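Long-range contact in protein HTP-2 (Caenorhabditis elegans, PDB 4TZM), which is a meiotic HORMA domain protein that binds a closure motif of HTP-3 and probably helps assemble the chromosome axis: residues 130-136 with 236-241. Residue numbers count along the deposited sequence, not the author numbering.
Sequences IYFENGG and RPGHHA
Arg-236 lays its guanidinium flat on the ring of Phe-132 (chi1 m), a stacked cation-pi pair with CZ 3.7 Å from the ring centroid and planes at 19°. In its own plane the same group gives a hydrogen bond from NH2 to Gly-136 O (2.9 Å) and one from NH1 to Pro-237 O (2.9 Å); its NE is held by Leu-159 O. The guanidinium thus ties the turn after strand 123-133 to the loop before strand 240-248. These strands pair antiparallel. Ile-130 and Ala-241 form a hydrogen-bonded pair, with Ile-130 N to Ala-241 O at 2.8 Å and Ala-241 N to Ile-130 O at 2.9 Å. Tyr-131 and His-240 form the next, non-hydrogen-bonded pair; their rings, both chi1 m, meet rim to rim, and Tyr-131 CD1 lies 3.4 Å from His-240 CD2. Phe-132 N then bonds His-239 O at 3.1 Å. One water links Phe-132 O and His-239 O, another Phe-132 O and His-239 ND1. Asn-134 to Gly-136 turn with positive phi. An ideal CB at Gly-136 would clash with Gly-238 O and His-239 ND1, and its positive phi also favours glycine. The pairing belongs to the antiparallel sheet of the HORMA domain. Ile-130 and Ala-241 face helix 153-158, while on the other sheet face His-240 touches Met-42 of helix 35-56, and its ND1 is hydrogen-bonded to Ser-38 OG of the same helix.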
# COMPACT_ATOMS: atom_id res chain seq x y z
N ILE A 130 3.30 10.44 -2.62
CA ILE A 130 3.95 11.70 -2.95
C ILE A 130 5.06 11.40 -3.94
O ILE A 130 5.82 10.45 -3.75
CB ILE A 130 4.54 12.40 -1.71
CG1 ILE A 130 3.46 12.66 -0.66
CG2 ILE A 130 5.22 13.72 -2.10
CD1 ILE A 130 3.99 13.20 0.65
N TYR A 131 5.15 12.20 -4.99
CA TYR A 131 6.17 12.00 -6.00
C TYR A 131 7.24 13.07 -5.87
O TYR A 131 6.94 14.23 -5.59
CB TYR A 131 5.53 12.01 -7.39
CG TYR A 131 4.54 10.88 -7.55
CD1 TYR A 131 4.96 9.60 -7.91
CD2 TYR A 131 3.18 11.07 -7.32
CE1 TYR A 131 4.07 8.56 -8.04
CE2 TYR A 131 2.27 10.03 -7.45
CZ TYR A 131 2.73 8.78 -7.81
OH TYR A 131 1.84 7.73 -7.95
N PHE A 132 8.51 12.68 -6.02
CA PHE A 132 9.60 13.63 -5.90
C PHE A 132 10.34 13.79 -7.22
O PHE A 132 10.34 12.90 -8.07
CB PHE A 132 10.59 13.21 -4.81
CG PHE A 132 10.01 13.26 -3.43
CD1 PHE A 132 9.28 12.18 -2.93
CD2 PHE A 132 10.21 14.36 -2.61
CE1 PHE A 132 8.75 12.22 -1.65
CE2 PHE A 132 9.68 14.40 -1.33
CZ PHE A 132 8.96 13.33 -0.85
N GLU A 133 10.98 14.94 -7.37
CA GLU A 133 11.77 15.27 -8.55
C GLU A 133 13.12 15.80 -8.10
O GLU A 133 13.36 15.94 -6.90
CB GLU A 133 11.04 16.30 -9.40
CG GLU A 133 10.87 17.63 -8.70
CD GLU A 133 9.67 18.41 -9.20
OE1 GLU A 133 9.04 17.95 -10.18
OE2 GLU A 133 9.36 19.47 -8.62
N ASN A 134 13.99 16.10 -9.06
CA ASN A 134 15.31 16.66 -8.77
C ASN A 134 16.08 15.80 -7.77
O ASN A 134 16.25 16.18 -6.61
CB ASN A 134 15.17 18.09 -8.25
CG ASN A 134 16.48 18.84 -8.22
OD1 ASN A 134 17.49 18.38 -8.77
ND2 ASN A 134 16.48 20.01 -7.60
N GLY A 135 16.52 14.63 -8.22
CA GLY A 135 17.27 13.71 -7.38
C GLY A 135 16.42 13.08 -6.28
O GLY A 135 16.96 12.56 -5.31
N GLY A 136 15.10 13.13 -6.44
CA GLY A 136 14.19 12.58 -5.46
C GLY A 136 14.11 13.39 -4.17
O GLY A 136 13.80 12.85 -3.11
N ARG A 236 9.60 5.65 2.41
CA ARG A 236 10.37 6.68 1.71
C ARG A 236 11.54 6.06 0.96
O ARG A 236 12.68 6.08 1.43
CB ARG A 236 10.87 7.74 2.70
CG ARG A 236 11.62 8.94 2.09
CD ARG A 236 10.81 9.62 0.99
NE ARG A 236 11.29 10.96 0.65
CZ ARG A 236 12.06 11.25 -0.40
NH1 ARG A 236 12.45 10.29 -1.23
NH2 ARG A 236 12.43 12.50 -0.63
N PRO A 237 11.25 5.46 -0.21
CA PRO A 237 12.35 5.06 -1.10
C PRO A 237 12.97 6.27 -1.79
O PRO A 237 12.70 7.41 -1.40
CB PRO A 237 11.67 4.12 -2.10
CG PRO A 237 10.24 4.48 -2.06
CD PRO A 237 9.95 4.96 -0.68
N GLY A 238 13.78 6.02 -2.82
CA GLY A 238 14.52 7.08 -3.48
C GLY A 238 13.71 8.25 -4.02
O GLY A 238 14.11 9.40 -3.88
N HIS A 239 12.57 7.97 -4.66
CA HIS A 239 11.89 9.02 -5.40
C HIS A 239 10.39 9.06 -5.17
O HIS A 239 9.66 9.76 -5.86
CB HIS A 239 12.19 8.87 -6.90
CG HIS A 239 13.66 8.92 -7.21
ND1 HIS A 239 14.28 10.05 -7.69
CD2 HIS A 239 14.62 7.98 -7.07
CE1 HIS A 239 15.57 9.80 -7.85
NE2 HIS A 239 15.80 8.55 -7.48
N HIS A 240 9.94 8.31 -4.17
CA HIS A 240 8.52 8.24 -3.87
C HIS A 240 8.31 8.22 -2.36
O HIS A 240 9.23 7.91 -1.60
CB HIS A 240 7.89 6.99 -4.49
CG HIS A 240 8.07 6.90 -5.98
ND1 HIS A 240 9.25 6.47 -6.55
CD2 HIS A 240 7.23 7.18 -7.00
CE1 HIS A 240 9.12 6.49 -7.87
NE2 HIS A 240 7.91 6.92 -8.17
N ALA A 241 7.10 8.55 -1.94
CA ALA A 241 6.71 8.40 -0.54
C ALA A 241 5.26 7.92 -0.47
O ALA A 241 4.45 8.26 -1.32
CB ALA A 241 6.89 9.71 0.22
O HOH W 1 9.11 10.23 -8.76
O HOH W 2 13.30 12.31 -8.64
O HOH W 3 16.27 10.54 -3.37